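Sn-glycerol-3-phosphate ABC transporter substrate-binding protein UspB (PDB 4MFI) probably captures glycerophosphocholine outside the membrane and delivers it to an ABC transporter for uptake by Mycobacterium tuberculosis. Local coordinates at residues T129-S134 and F329-T334; H198-A203 and N239-S244. All blocks are in the same frame, centred on the assembly; numbering follows the deposited sequence.

Interaction 1. Residues T129-S134 and F329-T334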
ATOM      1  N   THR A 129      -0.240 -12.827 -16.014  1.00 12.01           N
ATOM      2  CA  THR A 129       0.441 -13.723 -15.079  1.00 12.99           C
ATOM      3  C   THR A 129       1.834 -13.221 -14.699  1.00 11.40           C
ATOM      4  O   THR A 129       2.422 -13.710 -13.734  1.00 13.70           O
ATOM      5  CB  THR A 129       0.535 -15.171 -15.596  1.00 17.86           C
ATOM      6  OG1 THR A 129       1.380 -15.219 -16.749  1.00 20.74           O
ATOM      7  CG2 THR A 129      -0.838 -15.694 -15.958  1.00 18.24           C
ATOM      8  N   ASP A 130       2.357 -12.245 -15.440  1.00  9.90           N
ATOM      9  CA  ASP A 130       3.645 -11.642 -15.088  1.00 10.57           C
ATOM     10  C   ASP A 130       3.519 -10.442 -14.144  1.00 10.11           C
ATOM     11  O   ASP A 130       4.524  -9.853 -13.751  1.00 11.68           O
ATOM     12  CB  ASP A 130       4.443 -11.240 -16.337  1.00 11.78           C
ATOM     13  CG  ASP A 130       5.892 -10.862 -16.012  1.00 13.34           C
ATOM     14  OD1 ASP A 130       6.576 -11.620 -15.284  1.00 14.10           O
ATOM     15  OD2 ASP A 130       6.347  -9.793 -16.473  1.00 14.11           O
ATOM     16  N   TYR A 131       2.299 -10.057 -13.782  1.00  8.20           N
ATOM     17  CA  TYR A 131       2.146  -9.081 -12.704  1.00  8.28           C
ATOM     18  C   TYR A 131       2.282  -9.800 -11.375  1.00  7.46           C
ATOM     19  O   TYR A 131       1.789 -10.924 -11.223  1.00  9.13           O
ATOM     20  CB  TYR A 131       0.803  -8.344 -12.791  1.00  7.75           C
ATOM     21  CG  TYR A 131       0.778  -7.316 -13.896  1.00  7.55           C
ATOM     22  CD1 TYR A 131       0.552  -7.693 -15.217  1.00 10.92           C
ATOM     23  CD2 TYR A 131       1.027  -5.978 -13.628  1.00  8.10           C
ATOM     24  CE1 TYR A 131       0.552  -6.761 -16.229  1.00 11.12           C
ATOM     25  CE2 TYR A 131       1.030  -5.036 -14.636  1.00  8.95           C
ATOM     26  CZ  TYR A 131       0.787  -5.434 -15.934  1.00 10.68           C
ATOM     27  OH  TYR A 131       0.788  -4.507 -16.947  1.00 13.17           O
ATOM     28  N   VAL A 132       2.966  -9.160 -10.425  1.00  7.27           N
ATOM     29  CA  VAL A 132       3.071  -9.673  -9.059  1.00  7.26           C
ATOM     30  C   VAL A 132       1.662 -10.052  -8.604  1.00  7.50           C
ATOM     31  O   VAL A 132       0.726  -9.265  -8.757  1.00  7.49           O
ATOM     32  CB  VAL A 132       3.696  -8.619  -8.122  1.00  7.84           C
ATOM     33  CG1 VAL A 132       3.631  -9.062  -6.663  1.00  9.37           C
ATOM     34  CG2 VAL A 132       5.145  -8.333  -8.538  1.00  9.30           C
ATOM     35  N   ASP A 133       1.505 -11.267  -8.087  1.00  8.34           N
ATOM     36  CA  ASP A 133       0.174 -11.828  -7.868  1.00  9.16           C
ATOM     37  C   ASP A 133      -0.709 -10.937  -7.010  1.00  7.19           C
ATOM     38  O   ASP A 133      -1.841 -10.617  -7.402  1.00  8.87           O
ATOM     39  CB  ASP A 133       0.248 -13.226  -7.239  1.00 10.37           C
ATOM     40  CG  ASP A 133       0.729 -14.291  -8.206  1.00 15.15           C
ATOM     41  OD1 ASP A 133       0.785 -14.020  -9.422  1.00 15.63           O
ATOM     42  OD2 ASP A 133       1.032 -15.418  -7.746  1.00 19.21           O
ATOM     43  N   SER A 134      -0.198 -10.524  -5.852  1.00  7.21           N
ATOM     44  CA  SER A 134      -1.009  -9.733  -4.931  1.00  8.08           C
ATOM     45  C   SER A 134      -1.333  -8.371  -5.521  1.00  8.11           C
ATOM     46  O   SER A 134      -2.425  -7.849  -5.305  1.00  8.63           O
ATOM     47  CB  SER A 134      -0.324  -9.572  -3.567  1.00  9.60           C
ATOM     48  OG  SER A 134       0.856  -8.799  -3.695  1.00 10.96           O
ATOM     49  N   PHE A 329       1.631  -0.663 -21.312  1.00  9.05           N
ATOM     50  CA  PHE A 329       2.984  -0.298 -21.709  1.00  8.25           C
ATOM     51  C   PHE A 329       3.786   0.293 -20.549  1.00  9.09           C
ATOM     52  O   PHE A 329       4.918  -0.121 -20.293  1.00  9.73           O
ATOM     53  CB  PHE A 329       2.971   0.670 -22.896  1.00  9.90           C
ATOM     54  CG  PHE A 329       4.339   1.086 -23.341  1.00 11.38           C
ATOM     55  CD1 PHE A 329       5.069   0.293 -24.214  1.00 13.33           C
ATOM     56  CD2 PHE A 329       4.910   2.259 -22.866  1.00 11.64           C
ATOM     57  CE1 PHE A 329       6.344   0.671 -24.616  1.00 14.86           C
ATOM     58  CE2 PHE A 329       6.174   2.642 -23.261  1.00 13.70           C
ATOM     59  CZ  PHE A 329       6.895   1.849 -24.135  1.00 14.34           C
ATOM     60  N   VAL A 330       3.205   1.254 -19.839  1.00  8.25           N
ATOM     61  CA  VAL A 330       3.968   1.930 -18.792  1.00  8.65           C
ATOM     62  C   VAL A 330       4.212   1.036 -17.580  1.00  9.21           C
ATOM     63  O   VAL A 330       5.060   1.348 -16.739  1.00 10.09           O
ATOM     64  CB  VAL A 330       3.362   3.291 -18.378  1.00  9.16           C
ATOM     65  CG1 VAL A 330       3.258   4.214 -19.587  1.00 10.59           C
ATOM     66  CG2 VAL A 330       1.999   3.113 -17.693  1.00 10.81           C
ATOM     67  N   THR A 331       3.484  -0.079 -17.501  1.00  8.97           N
ATOM     68  CA  THR A 331       3.703  -1.068 -16.444  1.00  9.03           C
ATOM     69  C   THR A 331       4.322  -2.360 -16.983  1.00 10.01           C
ATOM     70  O   THR A 331       4.227  -3.422 -16.350  1.00 10.51           O
ATOM     71  CB  THR A 331       2.408  -1.391 -15.657  1.00  8.47           C
ATOM     72  OG1 THR A 331       1.428  -1.943 -16.544  1.00  8.81           O
ATOM     73  CG2 THR A 331       1.861  -0.138 -14.970  1.00  9.64           C
ATOM     74  N   ASN A 332       4.967  -2.276 -18.147  1.00  9.56           N
ATOM     75  CA  ASN A 332       5.689  -3.434 -18.668  1.00  8.75           C
ATOM     76  C   ASN A 332       6.976  -3.656 -17.848  1.00  9.53           C
ATOM     77  O   ASN A 332       7.304  -2.829 -16.989  1.00  9.57           O
ATOM     78  CB  ASN A 332       5.869  -3.355 -20.207  1.00 10.13           C
ATOM     79  CG  ASN A 332       7.016  -2.449 -20.662  1.00 10.85           C
ATOM     80  OD1 ASN A 332       7.866  -2.031 -19.880  1.00 11.62           O
ATOM     81  ND2 ASN A 332       7.053  -2.177 -21.967  1.00 13.84           N
ATOM     82  N   PRO A 333       7.678  -4.784 -18.054  1.00  9.80           N
ATOM     83  CA  PRO A 333       8.793  -5.053 -17.133  1.00 10.01           C
ATOM     84  C   PRO A 333       9.894  -3.987 -17.125  1.00 10.37           C
ATOM     85  O   PRO A 333      10.335  -3.574 -16.048  1.00 11.76           O
ATOM     86  CB  PRO A 333       9.330  -6.395 -17.629  1.00 10.52           C
ATOM     87  CG  PRO A 333       8.134  -7.063 -18.211  1.00 10.27           C
ATOM     88  CD  PRO A 333       7.346  -5.966 -18.866  1.00 10.42           C
ATOM     89  N   THR A 334      10.313  -3.545 -18.304  1.00 11.33           N
ATOM     90  CA  THR A 334      11.307  -2.483 -18.435  1.00 14.21           C
ATOM     91  C   THR A 334      10.842  -1.197 -17.756  1.00 12.59           C
ATOM     92  O   THR A 334      11.592  -0.539 -17.024  1.00 13.27           O
ATOM     93  CB  THR A 334      11.550  -2.172 -19.931  1.00 19.31           C
ATOM     94  OG1 THR A 334      12.145  -3.310 -20.563  1.00 25.96           O
ATOM     95  CG2 THR A 334      12.464  -0.980 -20.100  1.00 22.95           C
TER

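Interaction 2. Residues H198-A203 and N239-S244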
ATOM      1  N   HIS A 198      10.515   0.581  19.804  1.00  4.71           N
ATOM      2  CA  HIS A 198       9.672   0.425  18.620  1.00  3.47           C
ATOM      3  C   HIS A 198       8.710   1.587  18.545  1.00  4.20           C
ATOM      4  O   HIS A 198       8.176   2.014  19.564  1.00  7.02           O
ATOM      5  CB  HIS A 198       8.886  -0.899  18.693  1.00  4.59           C
ATOM      6  CG  HIS A 198       8.266  -1.305  17.393  1.00  4.47           C
ATOM      7  ND1 HIS A 198       9.014  -1.735  16.318  1.00  5.01           N
ATOM      8  CD2 HIS A 198       6.970  -1.352  16.992  1.00  5.04           C
ATOM      9  CE1 HIS A 198       8.208  -2.031  15.311  1.00  5.46           C
ATOM     10  NE2 HIS A 198       6.962  -1.804  15.693  1.00  6.21           N
ATOM     11  N   GLY A 199       8.499   2.108  17.341  1.00  4.88           N
ATOM     12  CA  GLY A 199       7.448   3.091  17.128  1.00  4.79           C
ATOM     13  C   GLY A 199       6.369   2.517  16.237  1.00  5.07           C
ATOM     14  O   GLY A 199       6.664   1.892  15.218  1.00  6.61           O
ATOM     15  N   TRP A 200       5.121   2.733  16.639  1.00  4.80           N
ATOM     16  CA  TRP A 200       3.949   2.426  15.819  1.00  5.30           C
ATOM     17  C   TRP A 200       3.488   3.699  15.139  1.00  4.96           C
ATOM     18  O   TRP A 200       3.493   4.768  15.748  1.00  5.85           O
ATOM     19  CB  TRP A 200       2.802   1.914  16.695  1.00  5.71           C
ATOM     20  CG  TRP A 200       3.039   0.569  17.321  1.00  5.44           C
ATOM     21  CD1 TRP A 200       3.365   0.313  18.625  1.00  6.24           C
ATOM     22  CD2 TRP A 200       2.946  -0.706  16.670  1.00  5.56           C
ATOM     23  NE1 TRP A 200       3.494  -1.040  18.821  1.00  5.82           N
ATOM     24  CE2 TRP A 200       3.231  -1.690  17.640  1.00  5.25           C
ATOM     25  CE3 TRP A 200       2.656  -1.109  15.362  1.00  6.79           C
ATOM     26  CZ2 TRP A 200       3.243  -3.051  17.344  1.00  7.31           C
ATOM     27  CZ3 TRP A 200       2.662  -2.465  15.069  1.00  8.07           C
ATOM     28  CH2 TRP A 200       2.959  -3.419  16.053  1.00  7.83           C
ATOM     29  N   ALA A 201       3.041   3.585  13.889  1.00  5.38           N
ATOM     30  CA  ALA A 201       2.502   4.741  13.184  1.00  5.92           C
ATOM     31  C   ALA A 201       1.297   5.322  13.921  1.00  6.29           C
ATOM     32  O   ALA A 201       0.606   4.613  14.667  1.00  5.99           O
ATOM     33  CB  ALA A 201       2.093   4.347  11.782  1.00  8.34           C
ATOM     34  N   ASN A 202       1.030   6.605  13.686  1.00  6.94           N
ATOM     35  CA  ASN A 202      -0.165   7.247  14.230  1.00  6.44           C
ATOM     36  C   ASN A 202      -1.379   7.008  13.331  1.00  7.04           C
ATOM     37  O   ASN A 202      -1.339   6.145  12.448  1.00  6.36           O
ATOM     38  CB  ASN A 202       0.069   8.740  14.501  1.00  9.03           C
ATOM     39  CG  ASN A 202       0.243   9.563  13.230  1.00 10.60           C
ATOM     40  OD1 ASN A 202       0.010   9.094  12.109  1.00 11.53           O
ATOM     41  ND2 ASN A 202       0.630  10.817  13.409  1.00 13.88           N
ATOM     42  N   ALA A 203      -2.446   7.772  13.535  1.00  7.00           N
ATOM     43  CA  ALA A 203      -3.698   7.508  12.825  1.00  7.28           C
ATOM     44  C   ALA A 203      -3.620   7.711  11.314  1.00  8.52           C
ATOM     45  O   ALA A 203      -4.552   7.360  10.594  1.00 10.29           O
ATOM     46  CB  ALA A 203      -4.829   8.336  13.411  1.00  8.39           C
ATOM     47  N   ASN A 239      -4.463  -6.407  21.860  1.00  6.17           N
ATOM     48  CA  ASN A 239      -3.805  -6.378  23.160  1.00  6.58           C
ATOM     49  C   ASN A 239      -2.291  -6.505  23.079  1.00  5.62           C
ATOM     50  O   ASN A 239      -1.587  -5.923  23.888  1.00  6.90           O
ATOM     51  CB  ASN A 239      -4.412  -7.420  24.101  1.00  8.22           C
ATOM     52  CG  ASN A 239      -5.724  -6.953  24.695  1.00  9.93           C
ATOM     53  OD1 ASN A 239      -6.761  -7.586  24.530  1.00 15.34           O
ATOM     54  ND2 ASN A 239      -5.683  -5.819  25.381  1.00  9.53           N
ATOM     55  N   PHE A 240      -1.787  -7.229  22.083  1.00  5.78           N
ATOM     56  CA  PHE A 240      -0.345  -7.260  21.829  1.00  6.11           C
ATOM     57  C   PHE A 240       0.166  -5.837  21.591  1.00  4.88           C
ATOM     58  O   PHE A 240       1.161  -5.399  22.178  1.00  6.60           O
ATOM     59  CB  PHE A 240      -0.046  -8.142  20.612  1.00  7.77           C
ATOM     60  CG  PHE A 240       1.342  -7.994  20.083  1.00  9.68           C
ATOM     61  CD1 PHE A 240       2.383  -8.731  20.634  1.00 15.74           C
ATOM     62  CD2 PHE A 240       1.616  -7.138  19.024  1.00 12.70           C
ATOM     63  CE1 PHE A 240       3.671  -8.616  20.148  1.00 19.63           C
ATOM     64  CE2 PHE A 240       2.926  -7.007  18.540  1.00 13.55           C
ATOM     65  CZ  PHE A 240       3.942  -7.750  19.106  1.00 18.59           C
ATOM     66  N   TYR A 241      -0.542  -5.119  20.728  1.00  5.41           N
ATOM     67  CA  TYR A 241      -0.229  -3.736  20.411  1.00  5.25           C
ATOM     68  C   TYR A 241      -0.358  -2.839  21.648  1.00  4.29           C
ATOM     69  O   TYR A 241       0.550  -2.077  21.968  1.00  5.52           O
ATOM     70  CB  TYR A 241      -1.152  -3.288  19.272  1.00  5.54           C
ATOM     71  CG  TYR A 241      -1.278  -1.803  19.045  1.00  4.73           C
ATOM     72  CD1 TYR A 241      -2.382  -1.109  19.521  1.00  6.28           C
ATOM     73  CD2 TYR A 241      -0.318  -1.096  18.318  1.00  6.37           C
ATOM     74  CE1 TYR A 241      -2.527   0.242  19.293  1.00  7.24           C
ATOM     75  CE2 TYR A 241      -0.460   0.262  18.085  1.00  6.43           C
ATOM     76  CZ  TYR A 241      -1.567   0.924  18.579  1.00  5.97           C
ATOM     77  OH  TYR A 241      -1.723   2.271  18.362  1.00  7.07           O
ATOM     78  N   ARG A 242      -1.479  -2.935  22.358  1.00  5.33           N
ATOM     79  CA  ARG A 242      -1.679  -2.106  23.539  1.00  5.67           C
ATOM     80  C   ARG A 242      -0.609  -2.371  24.591  1.00  5.94           C
ATOM     81  O   ARG A 242      -0.091  -1.432  25.201  1.00  6.65           O
ATOM     82  CB  ARG A 242      -3.067  -2.336  24.140  1.00  5.63           C
ATOM     83  CG  ARG A 242      -3.402  -1.387  25.278  1.00  6.95           C
ATOM     84  CD  ARG A 242      -4.823  -1.621  25.791  1.00  8.59           C
ATOM     85  NE  ARG A 242      -5.130  -0.689  26.869  1.00  9.43           N
ATOM     86  CZ  ARG A 242      -4.705  -0.845  28.117  1.00 12.02           C
ATOM     87  NH1 ARG A 242      -3.979  -1.913  28.433  1.00 14.20           N
ATOM     88  NH2 ARG A 242      -5.002   0.058  29.044  1.00 14.74           N
ATOM     89  N   ASN A 243      -0.283  -3.643  24.812  1.00  6.41           N
ATOM     90  CA  ASN A 243       0.696  -3.994  25.827  1.00  5.70           C
ATOM     91  C   ASN A 243       2.099  -3.551  25.443  1.00  5.38           C
ATOM     92  O   ASN A 243       2.904  -3.219  26.305  1.00  7.02           O
ATOM     93  CB  ASN A 243       0.676  -5.495  26.112  1.00  7.79           C
ATOM     94  CG  ASN A 243      -0.579  -5.932  26.823  1.00 10.26           C
ATOM     95  OD1 ASN A 243      -1.286  -5.117  27.424  1.00 11.33           O
ATOM     96  ND2 ASN A 243      -0.857  -7.227  26.778  1.00 13.51           N
ATOM     97  N   SER A 244       2.404  -3.541  24.150  1.00  5.64           N
ATOM     98  CA  SER A 244       3.726  -3.084  23.730  1.00  5.69           C
ATOM     99  C   SER A 244       3.953  -1.636  24.164  1.00  5.44           C
ATOM    100  O   SER A 244       5.071  -1.254  24.523  1.00  6.37           O
ATOM    101  CB  SER A 244       3.928  -3.251  22.215  1.00  5.67           C
ATOM    102  OG  SER A 244       3.185  -2.301  21.467  1.00  5.39           O
TER
HETATM  103  O   HOH W   1      -1.572   4.538  16.505  1.00  9.32           O

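Interaction 1. Residues T129-S134 and F329-T334
Tyr131 swings CG anti to its own carbonyl carbon (chi1 -75°), which carries the phenol across to the turn at Thr331, while chi1 of 61° sets Thr331 OG1 between its backbone N and carbonyl carbon, within reach of the phenol hydroxyl. The two side chains cross at about a right angle and meet through their hydroxyls: Tyr131 OH donates to Thr331 OG1 at 2.7 Å. The threonine oxygen lies at the edge of the phenol ring and in its plane. Because Thr331 OG1 is also hydrogen-bonded to Ile327 O, one turn back in helix 317-330, the same oxygen ties the phenol to the helix end. Threonine suits this place because its hydroxyl can serve both Tyr131 OH and Ile327 O in a buried setting. Tyrosine supplies the length: Tyr131 CA and Thr331 CA remain 9.0 Å apart, a gap that the phenol spans. Val148 of strand 144-160 touches both Tyr131 and Thr331.

Nearer the surface, Asp130 OD2 comes to 3.7 Å from Pro333 CG, a van der Waals contact. The carboxylate has stronger partners, a hydrogen bond from Ser351 and a salt bridge to Arg349, which probably favour its charged form. Pro333 suits the first turn of a helix, where the missing N-H costs no bond.

Helix 317-330 gives way to helix 333-343 here. Asn332 N still reaches Phe329 O at 3.0 Å, Thr331 leaves helical geometry, and Asn332 is the N-cap of helix 333-343, its OD1 accepting from Asn335 N. The arrangement is a short break between two consecutive helices, closed by an Asn N-cap followed by proline at the first helical position, and joined by a tyrosine to the loop before helix 133-137 within the alpha/beta fold of a periplasmic-binding-protein-like solute receptor.

Interaction 2. Residues H198-A203 and N239-S244
The indole of Trp200 is covered on both faces: Tyr241 CD2 sits 3.6 Å above the plane over the ring centre, and His198 CD2 lies against the opposite face, offset toward the rim. Tyr241 presents its edge, an edge-to-face (T-shaped) pair with the five-membered ring, the planes at 73°. At the indole edge, Phe240 CE2 approaches Trp200 CZ2 at 4.1 Å, and Ser244 OG takes the indole N-H. That bond, Trp200 NE1 to Ser244 OG, is 2.9 Å long. It is moderately bent (150°), with the oxygen tilted 20° from the ring plane.

Ser244 OG, set between its backbone N and carbonyl carbon, donates back along helix 232-245 to Tyr241 O at 2.7 Å. Serine therefore fits between the indole and the helix, accepting from one and donating to the other. Farther out, one water donates to both Ala201 O and Tyr241 OH, whose own hydrogen bond to Leu399 O ties the phenol toward helix 391-405.

Tryptophan thus offers a broad apolar surface for packing strand 198-201 against the helix, while its N-H is satisfied despite burial. The directional bond to Ser244 and the tyrosine edge together imply a defined rotation for the indole.

Overall arrangement
The two contacts lie on opposite sides of the chain's centre, their own centres 34 Å apart and their nearest atoms about 20 Å from one another. Along the chain, interaction 2 is nested within the loop closed by interaction 1: 129-134 comes first, then 198-203 and 239-244, and finally 329-334. Interaction 1 joins helices 317-330 and 333-343 to the approach of helix 133-137, beside strand 144-160 of the large mixed sheet. Interaction 2 lays helix 232-245 against strand 198-201, which pairs in parallel with strand 251-254. This nesting is consistent with the two-lobed solute-binding fold, in which the chain crosses between lobes more than once.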